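Local coordinates for mucus binding protein (Lactobacillus reuteri, PDB 3I57) that is a cell-wall-attached protein that probably binds mucus, and whose calcium-bound type 2 repeat described here also binds immunoglobulin, at residues V4-I9 / I30-A35; N52-E57 / Q67-I72; E98-K103 / L177-T182; Y145-S150 / V162-S167. All coordinates share one frame; numbering follows the deposited sequence.

Contact 1. Residues V4-I9 / I30-A35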
loop_
_atom_site.group_PDB
_atom_site.type_symbol
_atom_site.label_atom_id
_atom_site.label_comp_id
_atom_site.label_asym_id
_atom_site.label_seq_id
_atom_site.Cartn_x
_atom_site.Cartn_y
_atom_site.Cartn_z
ATOM N N VAL A 4 13.049 37.749 5.402
ATOM C CA VAL A 4 12.053 36.827 5.877
ATOM C C VAL A 4 12.236 35.538 5.065
ATOM O O VAL A 4 12.567 35.596 3.873
ATOM C CB VAL A 4 10.623 37.375 5.621
ATOM C CG1 VAL A 4 9.603 36.273 5.875
ATOM C CG2 VAL A 4 10.345 38.537 6.514
ATOM N N HIS A 5 12.025 34.394 5.697
ATOM C CA HIS A 5 12.172 33.119 4.991
ATOM C C HIS A 5 10.948 32.292 5.278
ATOM O O HIS A 5 10.646 32.025 6.422
ATOM C CB HIS A 5 13.420 32.376 5.519
ATOM C CG HIS A 5 14.636 33.240 5.585
ATOM N ND1 HIS A 5 15.359 33.584 4.458
ATOM C CD2 HIS A 5 15.236 33.855 6.626
ATOM C CE1 HIS A 5 16.366 34.367 4.810
ATOM N NE2 HIS A 5 16.317 34.545 6.121
ATOM N N VAL A 6 10.254 31.850 4.242
ATOM C CA VAL A 6 9.067 31.038 4.474
ATOM C C VAL A 6 9.379 29.624 4.045
ATOM O O VAL A 6 9.740 29.388 2.900
ATOM C CB VAL A 6 7.871 31.554 3.669
ATOM C CG1 VAL A 6 6.647 30.696 3.964
ATOM C CG2 VAL A 6 7.616 33.018 3.996
ATOM N N GLN A 7 9.250 28.681 4.972
ATOM C CA GLN A 7 9.783 27.338 4.729
ATOM C C GLN A 7 8.633 26.361 4.607
ATOM O O GLN A 7 7.847 26.219 5.526
ATOM C CB GLN A 7 10.731 26.929 5.875
ATOM C CG GLN A 7 11.951 27.883 5.946
ATOM C CD GLN A 7 12.708 27.784 7.256
ATOM O OE1 GLN A 7 13.957 27.691 7.293
ATOM N NE2 GLN A 7 11.978 27.806 8.333
ATOM N N TYR A 8 8.562 25.691 3.472
ATOM C CA TYR A 8 7.525 24.683 3.216
ATOM C C TYR A 8 8.052 23.296 3.622
ATOM O O TYR A 8 9.086 22.848 3.117
ATOM C CB TYR A 8 7.096 24.738 1.743
ATOM C CG TYR A 8 6.344 25.994 1.441
ATOM C CD1 TYR A 8 7.035 27.172 1.174
ATOM C CD2 TYR A 8 4.957 26.045 1.516
ATOM C CE1 TYR A 8 6.379 28.348 0.945
ATOM C CE2 TYR A 8 4.268 27.237 1.279
ATOM C CZ TYR A 8 5.002 28.391 1.002
ATOM O OH TYR A 8 4.369 29.584 0.754
ATOM N N ILE A 9 7.358 22.642 4.550
ATOM C CA ILE A 9 7.903 21.460 5.232
ATOM C C ILE A 9 7.004 20.233 5.103
ATOM O O ILE A 9 5.798 20.357 5.273
ATOM C CB ILE A 9 8.037 21.724 6.747
ATOM C CG1 ILE A 9 8.946 22.934 7.028
ATOM C CG2 ILE A 9 8.603 20.486 7.468
ATOM C CD1 ILE A 9 10.203 22.855 6.284
ATOM N N ILE A 30 4.631 42.421 5.271
ATOM C CA ILE A 30 5.390 41.490 4.385
ATOM C C ILE A 30 4.486 41.146 3.196
ATOM O O ILE A 30 3.419 40.623 3.408
ATOM C CB ILE A 30 5.843 40.191 5.117
ATOM C CG1 ILE A 30 6.830 40.490 6.262
ATOM C CG2 ILE A 30 6.459 39.198 4.093
ATOM C CD1 ILE A 30 6.873 39.398 7.349
ATOM N N PRO A 31 4.885 41.490 1.956
ATOM C CA PRO A 31 3.975 41.330 0.827
ATOM C C PRO A 31 4.018 39.915 0.313
ATOM O O PRO A 31 4.587 39.646 -0.755
ATOM C CB PRO A 31 4.511 42.324 -0.218
ATOM C CG PRO A 31 5.965 42.447 0.106
ATOM C CD PRO A 31 6.105 42.236 1.588
ATOM N N TYR A 32 3.448 39.003 1.097
ATOM C CA TYR A 32 3.498 37.583 0.784
ATOM C C TYR A 32 2.229 36.922 1.285
ATOM O O TYR A 32 1.673 37.293 2.345
ATOM C CB TYR A 32 4.700 36.944 1.504
ATOM C CG TYR A 32 5.012 35.510 1.149
ATOM C CD1 TYR A 32 5.852 35.206 0.080
ATOM C CD2 TYR A 32 4.514 34.464 1.918
ATOM C CE1 TYR A 32 6.164 33.898 -0.253
ATOM C CE2 TYR A 32 4.811 33.164 1.607
ATOM C CZ TYR A 32 5.649 32.877 0.534
ATOM O OH TYR A 32 5.914 31.568 0.256
ATOM N N SER A 33 1.812 35.919 0.527
ATOM C CA SER A 33 0.767 34.995 0.947
ATOM C C SER A 33 1.247 33.568 0.724
ATOM O O SER A 33 1.936 33.275 -0.259
ATOM C CB SER A 33 -0.500 35.207 0.130
ATOM O OG SER A 33 -1.342 34.068 0.182
ATOM N N THR A 34 0.873 32.687 1.630
ATOM C CA THR A 34 1.220 31.281 1.510
ATOM C C THR A 34 0.271 30.561 0.561
ATOM O O THR A 34 0.421 29.359 0.344
ATOM C CB THR A 34 1.112 30.595 2.869
ATOM O OG1 THR A 34 -0.203 30.862 3.404
ATOM C CG2 THR A 34 2.245 31.110 3.837
ATOM N N ALA A 35 -0.690 31.285 -0.019
ATOM C CA ALA A 35 -1.736 30.609 -0.811
ATOM C C ALA A 35 -1.238 29.829 -2.025
ATOM O O ALA A 35 -1.630 28.663 -2.216
ATOM C CB ALA A 35 -2.877 31.595 -1.223
HETATM O O HOH W 1 2.905 31.120 -1.537
#

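Contact 2. Residues N52-E57 / Q67-I72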
loop_
_atom_site.group_PDB
_atom_site.type_symbol
_atom_site.label_atom_id
_atom_site.label_comp_id
_atom_site.label_asym_id
_atom_site.label_seq_id
_atom_site.Cartn_x
_atom_site.Cartn_y
_atom_site.Cartn_z
ATOM N N ASN A 52 2.237 28.607 9.704
ATOM C CA ASN A 52 2.767 29.457 10.778
ATOM C C ASN A 52 3.118 30.865 10.318
ATOM O O ASN A 52 3.658 31.649 11.090
ATOM C CB ASN A 52 4.008 28.804 11.384
ATOM C CG ASN A 52 3.686 27.547 12.151
ATOM O OD1 ASN A 52 4.334 26.502 11.970
ATOM N ND2 ASN A 52 2.671 27.624 12.999
ATOM N N PHE A 53 2.807 31.199 9.077
ATOM C CA PHE A 53 3.018 32.561 8.588
ATOM C C PHE A 53 1.832 33.430 9.015
ATOM O O PHE A 53 0.717 33.200 8.574
ATOM C CB PHE A 53 3.104 32.589 7.053
ATOM C CG PHE A 53 3.475 33.954 6.495
ATOM C CD1 PHE A 53 4.758 34.460 6.662
ATOM C CD2 PHE A 53 2.548 34.720 5.801
ATOM C CE1 PHE A 53 5.091 35.718 6.157
ATOM C CE2 PHE A 53 2.876 35.983 5.299
ATOM C CZ PHE A 53 4.130 36.478 5.471
ATOM N N PRO A 54 2.065 34.421 9.886
ATOM C CA PRO A 54 0.933 35.136 10.437
ATOM C C PRO A 54 0.327 36.132 9.453
ATOM O O PRO A 54 1.055 36.853 8.795
ATOM C CB PRO A 54 1.537 35.896 11.624
ATOM C CG PRO A 54 2.835 35.262 11.889
ATOM C CD PRO A 54 3.316 34.800 10.548
ATOM N N ALA A 55 -1.002 36.197 9.407
ATOM C CA ALA A 55 -1.711 37.190 8.597
ATOM C C ALA A 55 -1.206 38.585 8.888
ATOM O O ALA A 55 -1.151 38.999 10.049
ATOM C CB ALA A 55 -3.234 37.111 8.888
ATOM N N GLY A 56 -0.815 39.323 7.854
ATOM C CA GLY A 56 -0.483 40.739 8.045
ATOM C C GLY A 56 0.781 41.014 8.837
ATOM O O GLY A 56 1.000 42.148 9.289
ATOM N N GLU A 57 1.612 39.986 9.000
ATOM C CA GLU A 57 2.943 40.106 9.618
ATOM C C GLU A 57 3.765 41.214 8.933
ATOM O O GLU A 57 3.723 41.324 7.706
ATOM C CB GLU A 57 3.680 38.760 9.474
ATOM C CG GLU A 57 4.966 38.616 10.280
ATOM C CD GLU A 57 4.696 38.272 11.729
ATOM O OE1 GLU A 57 3.551 38.489 12.171
ATOM O OE2 GLU A 57 5.622 37.782 12.413
ATOM N N GLN A 67 13.572 36.625 10.056
ATOM C CA GLN A 67 12.301 36.056 10.467
ATOM C C GLN A 67 12.086 34.762 9.698
ATOM O O GLN A 67 12.258 34.751 8.493
ATOM C CB GLN A 67 11.168 37.039 10.168
ATOM C CG GLN A 67 11.166 38.247 11.128
ATOM C CD GLN A 67 10.353 39.416 10.603
ATOM O OE1 GLN A 67 9.116 39.455 10.731
ATOM N NE2 GLN A 67 11.035 40.366 10.020
ATOM N N PHE A 68 11.743 33.683 10.396
ATOM C CA PHE A 68 11.431 32.411 9.745
ATOM C C PHE A 68 10.005 31.993 10.032
ATOM O O PHE A 68 9.563 32.070 11.187
ATOM C CB PHE A 68 12.390 31.312 10.258
ATOM C CG PHE A 68 13.849 31.586 9.937
ATOM C CD1 PHE A 68 14.463 30.959 8.871
ATOM C CD2 PHE A 68 14.598 32.476 10.703
ATOM C CE1 PHE A 68 15.834 31.198 8.566
ATOM C CE2 PHE A 68 15.953 32.736 10.407
ATOM C CZ PHE A 68 16.568 32.108 9.353
ATOM N N TYR A 69 9.288 31.512 9.013
ATOM C CA TYR A 69 7.947 30.984 9.238
ATOM C C TYR A 69 7.790 29.698 8.469
ATOM O O TYR A 69 8.088 29.665 7.268
ATOM C CB TYR A 69 6.898 31.972 8.732
ATOM C CG TYR A 69 7.065 33.310 9.358
ATOM C CD1 TYR A 69 6.622 33.547 10.660
ATOM C CD2 TYR A 69 7.733 34.336 8.687
ATOM C CE1 TYR A 69 6.802 34.772 11.254
ATOM C CE2 TYR A 69 7.895 35.573 9.277
ATOM C CZ TYR A 69 7.437 35.781 10.556
ATOM O OH TYR A 69 7.602 37.018 11.143
ATOM N N THR A 70 7.310 28.661 9.142
ATOM C CA THR A 70 7.099 27.361 8.484
ATOM C C THR A 70 5.648 27.152 8.015
ATOM O O THR A 70 4.682 27.694 8.588
ATOM C CB THR A 70 7.528 26.192 9.397
ATOM O OG1 THR A 70 6.796 26.255 10.623
ATOM C CG2 THR A 70 9.039 26.253 9.715
ATOM N N VAL A 71 5.503 26.411 6.912
ATOM C CA VAL A 71 4.206 25.980 6.446
ATOM C C VAL A 71 4.326 24.468 6.397
ATOM O O VAL A 71 5.110 23.920 5.618
ATOM C CB VAL A 71 3.857 26.528 5.015
ATOM C CG1 VAL A 71 2.481 26.042 4.589
ATOM C CG2 VAL A 71 3.838 28.058 5.012
ATOM N N ILE A 72 3.575 23.794 7.246
ATOM C CA ILE A 72 3.860 22.392 7.490
ATOM C C ILE A 72 2.728 21.576 6.886
ATOM O O ILE A 72 1.560 21.899 7.079
ATOM C CB ILE A 72 3.993 22.079 9.016
ATOM C CG1 ILE A 72 5.194 22.813 9.622
ATOM C CG2 ILE A 72 4.198 20.562 9.262
ATOM C CD1 ILE A 72 5.247 22.785 11.161
#

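Contact 3. Residues E98-K103 / L177-T182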
loop_
_atom_site.group_PDB
_atom_site.type_symbol
_atom_site.label_atom_id
_atom_site.label_comp_id
_atom_site.label_asym_id
_atom_site.label_seq_id
_atom_site.Cartn_x
_atom_site.Cartn_y
_atom_site.Cartn_z
ATOM N N GLU A 98 -3.816 -24.793 -5.253
ATOM C CA GLU A 98 -3.750 -26.102 -4.632
ATOM C C GLU A 98 -3.354 -27.094 -5.735
ATOM O O GLU A 98 -3.895 -27.025 -6.835
ATOM C CB GLU A 98 -5.111 -26.475 -4.041
ATOM C CG GLU A 98 -5.245 -27.989 -3.851
ATOM C CD GLU A 98 -6.623 -28.386 -3.343
ATOM O OE1 GLU A 98 -7.607 -27.960 -3.986
ATOM O OE2 GLU A 98 -6.689 -29.134 -2.330
ATOM N N THR A 99 -2.404 -27.995 -5.451
ATOM C CA THR A 99 -1.963 -28.994 -6.437
ATOM C C THR A 99 -2.138 -30.374 -5.838
ATOM O O THR A 99 -1.639 -30.640 -4.733
ATOM C CB THR A 99 -0.465 -28.829 -6.776
ATOM O OG1 THR A 99 -0.264 -27.526 -7.305
ATOM C CG2 THR A 99 -0.028 -29.843 -7.831
ATOM N N VAL A 100 -2.844 -31.234 -6.564
ATOM C CA VAL A 100 -3.019 -32.621 -6.166
ATOM C C VAL A 100 -2.355 -33.543 -7.173
ATOM O O VAL A 100 -2.670 -33.514 -8.373
ATOM C CB VAL A 100 -4.488 -32.996 -6.061
ATOM C CG1 VAL A 100 -4.624 -34.481 -5.601
ATOM C CG2 VAL A 100 -5.230 -32.018 -5.122
ATOM N N HIS A 101 -1.412 -34.325 -6.672
ATOM C CA HIS A 101 -0.741 -35.349 -7.442
ATOM C C HIS A 101 -1.485 -36.672 -7.292
ATOM O O HIS A 101 -2.149 -36.925 -6.272
ATOM C CB HIS A 101 0.702 -35.544 -6.936
ATOM C CG HIS A 101 1.548 -34.314 -6.980
ATOM N ND1 HIS A 101 1.738 -33.575 -8.130
ATOM C CD2 HIS A 101 2.299 -33.719 -6.021
ATOM C CE1 HIS A 101 2.569 -32.576 -7.876
ATOM N NE2 HIS A 101 2.905 -32.630 -6.597
ATOM N N TYR A 102 -1.328 -37.542 -8.295
ATOM C CA TYR A 102 -1.991 -38.862 -8.287
ATOM C C TYR A 102 -0.944 -39.907 -8.600
ATOM O O TYR A 102 -0.335 -39.880 -9.677
ATOM C CB TYR A 102 -3.155 -38.944 -9.292
ATOM C CG TYR A 102 -4.219 -37.906 -9.046
ATOM C CD1 TYR A 102 -5.085 -38.000 -7.949
ATOM C CD2 TYR A 102 -4.312 -36.789 -9.877
ATOM C CE1 TYR A 102 -6.037 -37.017 -7.704
ATOM C CE2 TYR A 102 -5.238 -35.805 -9.647
ATOM C CZ TYR A 102 -6.106 -35.914 -8.577
ATOM O OH TYR A 102 -7.014 -34.890 -8.379
ATOM N N LYS A 103 -0.720 -40.803 -7.645
ATOM C CA LYS A 103 0.401 -41.746 -7.709
ATOM C C LYS A 103 0.016 -43.142 -7.267
ATOM O O LYS A 103 -0.942 -43.330 -6.526
ATOM C CB LYS A 103 1.554 -41.257 -6.822
ATOM C CG LYS A 103 2.149 -39.882 -7.234
ATOM C CD LYS A 103 3.250 -39.405 -6.272
ATOM C CE LYS A 103 3.886 -38.079 -6.722
ATOM N NZ LYS A 103 5.142 -37.765 -5.941
ATOM N N LEU A 177 -0.456 -31.908 -2.386
ATOM C CA LEU A 177 -0.689 -33.157 -1.677
ATOM C C LEU A 177 -0.817 -34.270 -2.669
ATOM O O LEU A 177 -0.961 -34.008 -3.837
ATOM C CB LEU A 177 -1.945 -33.061 -0.794
ATOM C CG LEU A 177 -3.279 -32.852 -1.502
ATOM C CD1 LEU A 177 -4.043 -34.163 -1.672
ATOM C CD2 LEU A 177 -4.156 -31.850 -0.725
ATOM N N THR A 178 -0.711 -35.509 -2.204
ATOM C CA THR A 178 -0.747 -36.657 -3.088
ATOM C C THR A 178 -1.849 -37.619 -2.679
ATOM O O THR A 178 -1.948 -37.996 -1.522
ATOM C CB THR A 178 0.587 -37.433 -3.042
ATOM O OG1 THR A 178 1.657 -36.562 -3.414
ATOM C CG2 THR A 178 0.533 -38.612 -4.040
ATOM N N VAL A 179 -2.670 -37.981 -3.650
ATOM C CA VAL A 179 -3.655 -39.045 -3.559
ATOM C C VAL A 179 -2.940 -40.317 -4.081
ATOM O O VAL A 179 -2.259 -40.254 -5.107
ATOM C CB VAL A 179 -4.878 -38.658 -4.408
ATOM C CG1 VAL A 179 -5.807 -39.852 -4.669
ATOM C CG2 VAL A 179 -5.681 -37.527 -3.694
ATOM N N ILE A 180 -3.071 -41.433 -3.358
ATOM C CA ILE A 180 -2.373 -42.697 -3.677
ATOM C C ILE A 180 -3.415 -43.725 -4.108
ATOM O O ILE A 180 -4.472 -43.828 -3.470
ATOM C CB ILE A 180 -1.653 -43.267 -2.425
ATOM C CG1 ILE A 180 -0.476 -42.391 -2.033
ATOM C CG2 ILE A 180 -1.163 -44.706 -2.683
ATOM C CD1 ILE A 180 0.194 -42.801 -0.769
ATOM N N TYR A 181 -3.137 -44.462 -5.188
ATOM C CA TYR A 181 -4.064 -45.462 -5.708
ATOM C C TYR A 181 -3.594 -46.849 -5.320
ATOM O O TYR A 181 -2.433 -47.217 -5.554
ATOM C CB TYR A 181 -4.204 -45.384 -7.247
ATOM C CG TYR A 181 -5.075 -44.254 -7.700
ATOM C CD1 TYR A 181 -4.568 -42.956 -7.797
ATOM C CD2 TYR A 181 -6.421 -44.456 -7.960
ATOM C CE1 TYR A 181 -5.373 -41.908 -8.172
ATOM C CE2 TYR A 181 -7.233 -43.418 -8.348
ATOM C CZ TYR A 181 -6.707 -42.137 -8.439
ATOM O OH TYR A 181 -7.537 -41.114 -8.813
ATOM N N THR A 182 -4.501 -47.599 -4.705
ATOM C CA THR A 182 -4.203 -48.933 -4.204
ATOM C C THR A 182 -5.015 -49.958 -4.991
ATOM O O THR A 182 -6.183 -49.745 -5.299
ATOM C CB THR A 182 -4.521 -49.027 -2.701
ATOM O OG1 THR A 182 -3.632 -48.166 -1.969
ATOM C CG2 THR A 182 -4.352 -50.452 -2.199
#

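Contact 4. Residues Y145-S150 / V162-S167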
loop_
_atom_site.group_PDB
_atom_site.type_symbol
_atom_site.label_atom_id
_atom_site.label_comp_id
_atom_site.label_asym_id
_atom_site.label_seq_id
_atom_site.Cartn_x
_atom_site.Cartn_y
_atom_site.Cartn_z
ATOM N N TYR A 145 -10.875 -24.178 -1.696
ATOM C CA TYR A 145 -10.644 -24.535 -3.085
ATOM C C TYR A 145 -11.856 -25.286 -3.547
ATOM O O TYR A 145 -12.550 -25.866 -2.722
ATOM C CB TYR A 145 -9.393 -25.438 -3.204
ATOM C CG TYR A 145 -8.135 -24.662 -2.862
ATOM C CD1 TYR A 145 -7.510 -23.882 -3.822
ATOM C CD2 TYR A 145 -7.605 -24.678 -1.573
ATOM C CE1 TYR A 145 -6.371 -23.150 -3.526
ATOM C CE2 TYR A 145 -6.437 -23.946 -1.265
ATOM C CZ TYR A 145 -5.842 -23.186 -2.260
ATOM O OH TYR A 145 -4.702 -22.447 -1.983
ATOM N N LYS A 146 -12.126 -25.234 -4.844
ATOM C CA LYS A 146 -13.159 -26.083 -5.449
ATOM C C LYS A 146 -12.801 -27.543 -5.126
ATOM O O LYS A 146 -11.621 -27.890 -5.082
ATOM C CB LYS A 146 -13.145 -25.879 -6.960
ATOM C CG LYS A 146 -14.341 -26.510 -7.665
ATOM C CD LYS A 146 -14.146 -26.518 -9.180
ATOM C CE LYS A 146 -15.293 -27.281 -9.845
ATOM N NZ LYS A 146 -16.620 -26.884 -9.273
ATOM N N ALA A 147 -13.804 -28.388 -4.904
ATOM C CA ALA A 147 -13.545 -29.822 -4.723
ATOM C C ALA A 147 -12.929 -30.464 -5.951
ATOM O O ALA A 147 -13.383 -30.261 -7.083
ATOM C CB ALA A 147 -14.837 -30.571 -4.309
ATOM N N LEU A 148 -11.888 -31.259 -5.729
ATOM C CA LEU A 148 -11.230 -31.959 -6.830
ATOM C C LEU A 148 -11.499 -33.452 -6.733
ATOM O O LEU A 148 -11.168 -34.086 -5.747
ATOM C CB LEU A 148 -9.725 -31.701 -6.792
ATOM C CG LEU A 148 -9.339 -30.227 -6.874
ATOM C CD1 LEU A 148 -7.826 -30.057 -6.943
ATOM C CD2 LEU A 148 -10.018 -29.555 -8.085
ATOM N N THR A 149 -12.143 -33.998 -7.759
ATOM C CA THR A 149 -12.504 -35.403 -7.736
ATOM C C THR A 149 -11.360 -36.201 -8.319
ATOM O O THR A 149 -10.899 -35.936 -9.435
ATOM C CB THR A 149 -13.759 -35.676 -8.557
ATOM O OG1 THR A 149 -14.838 -34.875 -8.049
ATOM C CG2 THR A 149 -14.150 -37.167 -8.459
ATOM N N SER A 150 -10.882 -37.156 -7.545
ATOM C CA SER A 150 -9.814 -38.011 -8.027
ATOM C C SER A 150 -10.365 -38.875 -9.174
ATOM O O SER A 150 -11.508 -39.355 -9.113
ATOM C CB SER A 150 -9.271 -38.881 -6.887
ATOM O OG SER A 150 -8.777 -38.062 -5.820
ATOM N N VAL A 162 -12.490 -37.326 -3.059
ATOM C CA VAL A 162 -12.720 -35.934 -3.397
ATOM C C VAL A 162 -11.875 -35.112 -2.445
ATOM O O VAL A 162 -11.994 -35.250 -1.227
ATOM C CB VAL A 162 -14.219 -35.555 -3.278
ATOM C CG1 VAL A 162 -14.414 -34.076 -3.393
ATOM C CG2 VAL A 162 -15.014 -36.245 -4.392
ATOM N N VAL A 163 -10.983 -34.297 -3.004
ATOM C CA VAL A 163 -10.083 -33.487 -2.183
ATOM C C VAL A 163 -10.646 -32.082 -2.005
ATOM O O VAL A 163 -10.795 -31.348 -2.968
ATOM C CB VAL A 163 -8.688 -33.433 -2.826
ATOM C CG1 VAL A 163 -7.779 -32.503 -2.067
ATOM C CG2 VAL A 163 -8.110 -34.843 -2.873
ATOM N N LYS A 164 -10.998 -31.763 -0.767
ATOM C CA LYS A 164 -11.493 -30.453 -0.375
ATOM C C LYS A 164 -10.547 -29.872 0.653
ATOM O O LYS A 164 -10.350 -30.431 1.742
ATOM C CB LYS A 164 -12.898 -30.581 0.229
ATOM C CG LYS A 164 -13.936 -31.154 -0.760
ATOM C CD LYS A 164 -15.315 -31.201 -0.101
ATOM C CE LYS A 164 -16.364 -31.847 -1.001
ATOM N NZ LYS A 164 -16.805 -33.187 -0.507
ATOM N N ARG A 165 -9.918 -28.761 0.306
ATOM C CA ARG A 165 -9.019 -28.103 1.270
ATOM C C ARG A 165 -9.228 -26.600 1.197
ATOM O O ARG A 165 -9.876 -26.109 0.280
ATOM C CB ARG A 165 -7.550 -28.388 0.916
ATOM C CG ARG A 165 -7.151 -29.873 0.907
ATOM C CD ARG A 165 -7.083 -30.453 2.333
ATOM N NE ARG A 165 -6.449 -31.770 2.286
ATOM C CZ ARG A 165 -7.100 -32.890 1.959
ATOM N NH1 ARG A 165 -8.400 -32.854 1.709
ATOM N NH2 ARG A 165 -6.451 -34.046 1.888
ATOM N N SER A 166 -8.634 -25.884 2.146
ATOM C CA SER A 166 -8.731 -24.430 2.225
ATOM C C SER A 166 -7.349 -23.883 2.496
ATOM O O SER A 166 -6.461 -24.614 2.962
ATOM C CB SER A 166 -9.636 -24.028 3.386
ATOM O OG SER A 166 -10.966 -24.362 3.021
ATOM N N SER A 167 -7.162 -22.597 2.210
ATOM C CA SER A 167 -5.935 -21.912 2.630
ATOM C C SER A 167 -6.280 -20.723 3.530
ATOM O O SER A 167 -7.301 -20.054 3.342
ATOM C CB SER A 167 -5.122 -21.393 1.440
ATOM O OG SER A 167 -4.443 -22.432 0.734
HETATM O O HOH W 2 -12.766 -27.302 -0.201
HETATM O O HOH W 3 -10.031 -28.703 -3.052
#

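Contact 1. Residues V4-I9 / I30-A35
In the beta-grasp fold of the N-terminal, mucin-binding domain, the strand holding V4-I9 is faced by I30-A35, the link between strand 15-24 and helix 35-43. The two segments run almost the same way, and three side chains of each close the space between them. Y32 is the best example to follow outward. Its CG stands anti to the backbone N (chi1 -172°), which sends the ring from CB straight toward the strand. Along one side of the ring CD2 and then CE2 run under V6, whose CG2 comes within 3.7 Å of CE2. That methyl sits over the ring face, 4.1 Å from the centroid, a CH-pi contact displaced toward the rim. At the tip Y32 OH lies 2.6 Å from Y8 OH, a close hydroxyl pair at the edge of the Y8 ring. Y32 OH is hydrogen-bonded to D20, so the pair has support from strand 15-24. At the other end of the contact, past V6, V4 and I30 meet tip to tip, CG2 to CD1 at 3.7 Å. A water extends the polar line from Y8 OH, giving a proton to S33 O at 2.7 Å. Where the chain then turns into helix 35-43, S33 OG receives A35 N at 2.9 Å, a capping bond with an angle of 161° at the hydrogen.

Contact 2. Residues N52-E57 / Q67-I72
Across this contact E57 OE2 takes one very short hydrogen bond, given by Y69 OH at 2.5 Å. The bond arrives on the anti lone pair, away from the other carboxylate oxygen, and the carboxylate stands nearly upright to the ring plane. E57 reaches the hydroxyl because its CG is anti to the backbone N and the chain then bends at chi2 (80°). Such a short bond is consistent with a charged carboxylate that would polarise the phenol. Further back along Y69, the F53 ring makes a T-shaped pair with it, edge of F53 toward face of Y69, centroids 5.3 Å apart and planes at 86°. P54 crosses the tyrosine at about a right angle, its CD 3.5 Å from Y69 CD1. An alanine at Y69 would remove ring and hydroxyl together and would probably leave E57 and F53 less firmly placed against the strand. At the other end of the loop the backbone makes the link: N52 N donates to T70 O at 2.8 Å, nearly along the carbonyl axis. The side chains of N52 and T70 lie alongside each other, OD1 and OG1 2.8 Å apart, at most a weak hydrogen bond. P54-E57 forms a type II beta turn, with G56 at positive phi and E57 N bonded to P54 O. Thus the loop folds back along strand 67-80, antiparallel to 46-51 in the beta-grasp sheet, and between E57 and Q67 lie D60, D62 and N65, which bind calcium with Q2.

Contact 3. Residues E98-K103 / L177-T182
The parallel pairing of strands 93-104 and 176-183, near the two ends of the Muc B2-like domain, is the central pairing expected of a ubiquitin-like beta-grasp fold. With a crossing angle of -27° the strands twist gently, and their bumps settle into each other on both faces. On the face of V100, Y102, L177 and V179, the key knob is V179: its CG2 fits between V100 CG1, 3.7 Å away, and Y102 CE1 at 4.1 Å. Y102 lies side by side with it, so that CD1 reaches V179 CB at 3.6 Å while V179 CG1 meets the ring at its edge. L177 lies alongside V100 and spreads its methyls toward V100 and E98, its CG in the crowded position between N and carbonyl carbon (chi1 64°). Behind the tyrosine, Y181 CE1 presses on Y102 CB, its hydroxyl being bonded to P151 O. A glycine at Y102 would strip this row of its ring and would probably leave V179 and Y181 loosely packed. On the reverse face T178 CG2 nestles against the extended K103 chain, 3.6 Å from CD, and H101 turns its ring edge to T178 OG1 while its ND1 pairs with D113. Five backbone bonds join the strands in step with four CA-H...O contacts; the last within these segments is Y181 N to K103 O at 2.8 Å.

Contact 4. Residues Y145-S150 / V162-S167
Two flat groups mark this contact. The ring of Y145 is met at its edge, with S167 OG lying in its plane and the carbonyl of R165 passing beside CD2. Its hydroxyl reaches S167 OG at 2.7 Å, a hydrogen bond that either oxygen could donate. The guanidinium of R165 has V163 CG1 over one face, near the rim, while K164 O lies in its plane and takes a bond from NH1. The same group makes a salt bridge to E160 through NH2, so its rotation is fixed from two sides. Beyond these groups the two segments form a short antiparallel pairing of two bridges. L148 and V163 are a hydrogen-bonded pair: V163 N gives to L148 O at 2.8 Å, and L148 N gives to V163 O at 3.0 Å, coming from above the carbonyl plane. On the other face A147 CB sits against V162 CG1 at 3.6 Å and against the K164 stem. Toward the start of the segment Y145 N bonds to R165 O at 2.9 Å, nearly straight at 168°. Between Y145 and L148, where the pairing lapses, a water donates to both Y145 O and R165 O, and another lies 2.7 Å from K146 O. The chemistry thus implies a seam with direct bonds at Y145 and at L148-V163, and waters between and beside them. The salt bridge to E160 probably offsets part of the R165 charge, and the hydroxyl of buried Y145 is hydrogen-bonded to S167.

Overall arrangement
The four contacts fall into two pairs at opposite ends of an elongated chain. Contacts 1 and 2 share the N-terminal beta-grasp sheet, their centres about 6 Å apart, and join through Q7 and V71, where Q7 O and V71 N, 2.7 Å apart, probably form a hydrogen bond. Contacts 3 and 4 lie in the C-terminal domain, centres about 12 Å apart, with E98 packing against Y145 and R165. The pairs stand about 65 to 72 Å apart between centres and do not touch. Only the first pair adjoins the calcium site, the side chain of Q67 being about 4 Å and that of V4 about 7 Å from the ion.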